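Local coordinates for quinonprotein alcohol dehydrogenase-like protein (Bacteroides thetaiotaomicron VPI-5482, PDB 4R5O) that is of unknown function but binds calcium ions and joins an immunoglobulin-like beta-sandwich to a seven-bladed beta-propeller, at residues Y232-L237 with I303-F307; L237-K243 with Q274-F280. All coordinates share one frame. Residues are numbered along the deposited sequence.

Interaction 1 (Y232-L237 with I303-F307); sequences YNGKVL and IKNDF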
# COMPACT_ATOMS: atom_id res chain seq x y z
N TYR A 232 -11.85 17.57 6.72
CA TYR A 232 -11.74 18.98 6.39
C TYR A 232 -12.57 19.78 7.35
O TYR A 232 -13.79 19.56 7.43
CB TYR A 232 -12.19 19.22 4.94
CG TYR A 232 -12.01 20.62 4.41
CD1 TYR A 232 -10.77 21.26 4.49
CD2 TYR A 232 -13.01 21.23 3.66
CE1 TYR A 232 -10.57 22.52 3.95
CE2 TYR A 232 -12.81 22.48 3.07
CZ TYR A 232 -11.58 23.12 3.20
OH TYR A 232 -11.31 24.32 2.59
N ASN A 233 -11.91 20.70 8.09
CA ASN A 233 -12.52 21.61 9.06
C ASN A 233 -13.52 20.89 9.98
O ASN A 233 -14.69 21.29 10.05
CB ASN A 233 -13.23 22.77 8.37
CG ASN A 233 -12.35 23.96 8.18
OD1 ASN A 233 -11.46 23.99 7.30
ND2 ASN A 233 -12.55 24.95 9.04
N GLY A 234 -13.02 19.86 10.66
CA GLY A 234 -13.80 19.09 11.62
C GLY A 234 -14.88 18.21 11.05
O GLY A 234 -15.66 17.63 11.81
N LYS A 235 -14.91 18.07 9.70
CA LYS A 235 -15.91 17.26 9.00
C LYS A 235 -15.30 16.16 8.16
O LYS A 235 -14.16 16.28 7.72
CB LYS A 235 -16.80 18.13 8.07
CG LYS A 235 -17.50 19.35 8.71
CD LYS A 235 -18.50 18.99 9.79
CE LYS A 235 -19.07 20.24 10.41
NZ LYS A 235 -20.12 19.94 11.43
N VAL A 236 -16.08 15.11 7.91
CA VAL A 236 -15.75 14.04 6.98
C VAL A 236 -16.55 14.27 5.69
O VAL A 236 -17.77 14.14 5.71
CB VAL A 236 -16.01 12.62 7.54
CG1 VAL A 236 -15.65 11.55 6.51
CG2 VAL A 236 -15.25 12.40 8.85
N LEU A 237 -15.88 14.64 4.60
CA LEU A 237 -16.52 14.80 3.28
C LEU A 237 -16.58 13.45 2.61
O LEU A 237 -15.57 12.77 2.65
CB LEU A 237 -15.77 15.82 2.42
CG LEU A 237 -15.81 17.24 2.93
CD1 LEU A 237 -14.74 18.10 2.29
CD2 LEU A 237 -17.18 17.84 2.69
N ILE A 303 -13.85 23.67 -2.28
CA ILE A 303 -14.65 23.64 -1.06
C ILE A 303 -13.88 24.49 -0.07
O ILE A 303 -12.79 24.09 0.36
CB ILE A 303 -14.99 22.21 -0.54
CG1 ILE A 303 -15.47 21.27 -1.69
CG2 ILE A 303 -15.99 22.28 0.63
CD1 ILE A 303 -15.61 19.69 -1.37
N LYS A 304 -14.39 25.69 0.24
CA LYS A 304 -13.64 26.55 1.14
C LYS A 304 -13.91 26.10 2.60
O LYS A 304 -14.78 25.25 2.84
CB LYS A 304 -14.00 28.02 0.90
CG LYS A 304 -13.76 28.52 -0.54
CD LYS A 304 -14.20 29.98 -0.65
CE LYS A 304 -14.08 30.58 -2.03
NZ LYS A 304 -14.47 32.01 -2.02
N ASN A 305 -13.13 26.65 3.56
CA ASN A 305 -13.22 26.39 5.01
C ASN A 305 -14.65 26.55 5.56
O ASN A 305 -15.03 25.84 6.49
CB ASN A 305 -12.27 27.34 5.79
CG ASN A 305 -10.78 27.24 5.47
OD1 ASN A 305 -10.32 26.48 4.58
ND2 ASN A 305 -9.98 28.02 6.21
N ASP A 306 -15.42 27.49 5.01
CA ASP A 306 -16.77 27.74 5.50
C ASP A 306 -17.80 26.89 4.71
O ASP A 306 -19.01 27.05 4.87
CB ASP A 306 -17.11 29.24 5.42
CG ASP A 306 -17.09 29.88 4.04
OD1 ASP A 306 -16.70 29.19 3.05
OD2 ASP A 306 -17.49 31.07 3.93
N PHE A 307 -17.28 25.99 3.85
CA PHE A 307 -17.98 25.00 3.01
C PHE A 307 -18.85 25.71 1.92
O PHE A 307 -19.81 25.11 1.38
CB PHE A 307 -18.82 24.03 3.87
CG PHE A 307 -17.99 22.90 4.48
CD1 PHE A 307 -16.74 23.16 5.05
CD2 PHE A 307 -18.48 21.61 4.54
CE1 PHE A 307 -15.97 22.13 5.58
CE2 PHE A 307 -17.72 20.58 5.11
CZ PHE A 307 -16.47 20.84 5.62
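The ring of Phe307 slips in beside Tyr232, Lys235 and Leu237, meeting Tyr232 CD2 with its CE1 at 3.6 Å, Lys235 CG with its CZ at 3.6 Å and Leu237 CD2 with its CE2 at 3.7 Å. The two aromatic planes lie only 16° apart but are slid sideways, centroids 5.6 Å apart, with little of one ring over the other; Tyr232 O meets the edge of the Phe307 ring, 3.5 Å from CZ. A tyrosine suits this position because its ring is buried while its hydroxyl still finds partners: Tyr232 OH donates to Ile303 O at 2.7 Å and is also hydrogen-bonded to Asn287 ND2. Two turns of neighbouring propeller blades meet here. Residues 232-235 form a type I' turn linking the first two strands of one blade, with Tyr232 N to Lys235 O at 2.8 Å and Lys235 N to Tyr232 O at 2.9 Å; Asn233 and Gly234, both at positive phi, are a classic pair for it. Residues 304-307 form a type I turn between the last two strands of the next blade, closed by Phe307 N to Lys304 O at 2.8 Å. Beneath the rings, Leu237 CD1 packs on Ile303 CD1 at 4.1 Å. Lys235 offers Phe307 its aliphatic stem, while its NZ turns away to hydrogen-bond Asp252, a residue known to bind calcium.

Interaction 2 (L237-K243 with Q274-F280); sequences LSNDTYK and QKQKINF
In this beta-propeller, the end of the second strand of one blade, 237-239, and the turn after it run alongside 274-280, the connection from the fourth strand of that blade to the next blade. The two backbones run in opposite senses, with CA atoms 7.9 Å apart at Leu237 and Phe280, 6.7 Å at Asn239 and Ile278 and 3.9 Å at Tyr242 and Gln276, yet no backbone-to-backbone hydrogen bond joins them. Side-chain amides do that work. Asn239, chi1 t, is extended like a strand residue and points its CB toward the connection. Its OD1 accepts from Ile278 N at 3.0 Å and is also hydrogen-bonded to Asn228 ND2; its ND2 donates to Gln274 OE1 at 3.1 Å and, weakly, to Gln276 O and Thr241 O, each at 3.3 Å. An asparagine suits the site by offering donor and acceptor together. Gln274 is chi1 m and chi2 t; its OE1 also lies 2.7 Å from a water, which accepts a hydrogen bond from Asp240 N at 3.2 Å, while Gln274 NE2 donates to Leu291 O. Lys277 lays CG 3.6 Å from Tyr242 CB and carries NZ on to the carbonyls of Ser326 and His324. At the apolar end, Phe280, chi1 m, turns its face to Leu237, whose CB makes a CH-pi contact 4.1 Å from the ring centroid.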
# COMPACT_ATOMS: atom_id res chain seq x y z
N LEU A 237 -15.88 14.64 4.60
CA LEU A 237 -16.52 14.80 3.28
C LEU A 237 -16.58 13.45 2.61
O LEU A 237 -15.57 12.77 2.65
CB LEU A 237 -15.77 15.82 2.42
CG LEU A 237 -15.81 17.24 2.93
CD1 LEU A 237 -14.74 18.10 2.29
CD2 LEU A 237 -17.18 17.84 2.69
N SER A 238 -17.72 13.03 2.06
CA SER A 238 -17.77 11.71 1.43
C SER A 238 -18.37 11.73 -0.01
O SER A 238 -19.25 12.53 -0.35
CB SER A 238 -18.57 10.74 2.28
OG SER A 238 -19.95 11.08 2.29
N ASN A 239 -17.83 10.82 -0.83
CA ASN A 239 -18.25 10.38 -2.15
C ASN A 239 -18.81 8.99 -1.97
O ASN A 239 -18.04 8.09 -1.65
CB ASN A 239 -17.11 10.45 -3.16
CG ASN A 239 -17.36 9.67 -4.43
OD1 ASN A 239 -16.55 8.84 -4.81
ND2 ASN A 239 -18.52 9.83 -5.04
N ASP A 240 -20.14 8.83 -2.08
CA ASP A 240 -20.80 7.57 -1.79
C ASP A 240 -21.49 7.00 -3.03
O ASP A 240 -22.39 6.17 -2.89
CB ASP A 240 -21.83 7.77 -0.66
CG ASP A 240 -22.87 8.89 -0.83
OD1 ASP A 240 -23.20 9.22 -1.98
OD2 ASP A 240 -23.39 9.37 0.20
N THR A 241 -21.04 7.38 -4.24
CA THR A 241 -21.66 6.90 -5.46
C THR A 241 -20.61 6.48 -6.51
O THR A 241 -19.52 7.07 -6.57
CB THR A 241 -22.57 7.97 -6.02
OG1 THR A 241 -23.30 7.40 -7.08
CG2 THR A 241 -21.83 9.22 -6.47
N TYR A 242 -20.95 5.48 -7.33
CA TYR A 242 -20.10 5.01 -8.42
C TYR A 242 -20.86 5.04 -9.75
O TYR A 242 -20.29 4.66 -10.78
CB TYR A 242 -19.56 3.58 -8.16
CG TYR A 242 -20.62 2.50 -8.09
CD1 TYR A 242 -21.05 1.83 -9.24
CD2 TYR A 242 -21.19 2.13 -6.87
CE1 TYR A 242 -22.05 0.86 -9.18
CE2 TYR A 242 -22.17 1.14 -6.80
CZ TYR A 242 -22.60 0.51 -7.96
OH TYR A 242 -23.58 -0.45 -7.87
N LYS A 243 -22.16 5.45 -9.72
CA LYS A 243 -23.10 5.38 -10.83
C LYS A 243 -24.31 6.32 -10.63
O LYS A 243 -24.54 7.20 -11.45
CB LYS A 243 -23.58 3.91 -10.92
CG LYS A 243 -24.68 3.56 -11.92
CD LYS A 243 -25.19 2.11 -11.70
CE LYS A 243 -25.91 1.89 -10.39
NZ LYS A 243 -26.25 0.46 -10.17
N GLN A 274 -22.70 14.17 -7.89
CA GLN A 274 -21.74 13.17 -8.32
C GLN A 274 -22.49 11.95 -8.86
O GLN A 274 -23.51 11.53 -8.29
CB GLN A 274 -20.80 12.79 -7.17
CG GLN A 274 -19.90 13.96 -6.75
CD GLN A 274 -18.97 13.63 -5.62
OE1 GLN A 274 -19.27 12.81 -4.74
NE2 GLN A 274 -17.86 14.36 -5.57
N LYS A 275 -22.04 11.46 -10.01
CA LYS A 275 -22.64 10.30 -10.69
C LYS A 275 -21.57 9.23 -10.92
O LYS A 275 -21.75 8.35 -11.76
CB LYS A 275 -23.30 10.73 -12.01
CG LYS A 275 -24.44 11.73 -11.88
CD LYS A 275 -25.04 12.05 -13.24
CE LYS A 275 -26.19 13.03 -13.14
NZ LYS A 275 -26.76 13.34 -14.47
N GLN A 276 -20.45 9.31 -10.18
CA GLN A 276 -19.31 8.39 -10.27
C GLN A 276 -18.37 8.52 -9.07
O GLN A 276 -18.49 9.47 -8.28
CB GLN A 276 -18.49 8.67 -11.57
CG GLN A 276 -17.75 10.03 -11.54
CD GLN A 276 -16.72 10.17 -12.61
OE1 GLN A 276 -17.02 10.11 -13.81
NE2 GLN A 276 -15.49 10.41 -12.20
N LYS A 277 -17.37 7.63 -8.99
CA LYS A 277 -16.34 7.70 -7.98
C LYS A 277 -15.37 8.78 -8.30
O LYS A 277 -14.80 8.79 -9.40
CB LYS A 277 -15.58 6.38 -7.83
CG LYS A 277 -16.39 5.20 -7.41
CD LYS A 277 -15.47 4.06 -7.18
CE LYS A 277 -16.25 2.83 -6.82
NZ LYS A 277 -15.34 1.74 -6.41
N ILE A 278 -15.18 9.71 -7.36
CA ILE A 278 -14.20 10.78 -7.46
C ILE A 278 -13.75 11.11 -6.03
O ILE A 278 -14.53 11.03 -5.08
CB ILE A 278 -14.66 12.04 -8.26
CG1 ILE A 278 -13.50 13.04 -8.54
CG2 ILE A 278 -15.84 12.70 -7.64
CD1 ILE A 278 -12.24 12.50 -9.30
N ASN A 279 -12.46 11.40 -5.89
CA ASN A 279 -11.86 11.69 -4.60
C ASN A 279 -11.88 13.20 -4.29
O ASN A 279 -12.37 14.00 -5.07
CB ASN A 279 -10.41 11.16 -4.59
CG ASN A 279 -9.46 11.78 -5.56
OD1 ASN A 279 -9.83 12.17 -6.68
ND2 ASN A 279 -8.20 11.85 -5.16
N PHE A 280 -11.40 13.53 -3.09
CA PHE A 280 -11.21 14.88 -2.55
C PHE A 280 -9.74 15.11 -2.36
O PHE A 280 -9.06 14.26 -1.77
CB PHE A 280 -11.96 15.06 -1.23
CG PHE A 280 -13.44 14.78 -1.29
CD1 PHE A 280 -13.92 13.49 -1.17
CD2 PHE A 280 -14.35 15.81 -1.43
CE1 PHE A 280 -15.28 13.22 -1.27
CE2 PHE A 280 -15.72 15.55 -1.51
CZ PHE A 280 -16.18 14.26 -1.43
O HOH W 1 -21.27 11.54 -3.47

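How the interactions relate
Interaction 1 joins the blade of residues 228-274 to the following blade of 281-314; interaction 2 holds the connection between them against the first blade; both draw on strand 235-239. Interaction 1 uses the start of that strand and the turn before it, interaction 2 its end and the turn after it; their centres are about 16 Å apart. Leu237 belongs to both, and Ile303 CD1 touches Phe280 CD2 at 4.1 Å, making one continuous apolar seam. Along the chain the order is 232-237, 237-243, 274-280, 303-307, with both partners of interaction 2 falling between those of interaction 1. In this pair of blades, turn-to-turn packing joins the two, and amide hydrogen bonds fix the chain's path from one to the next.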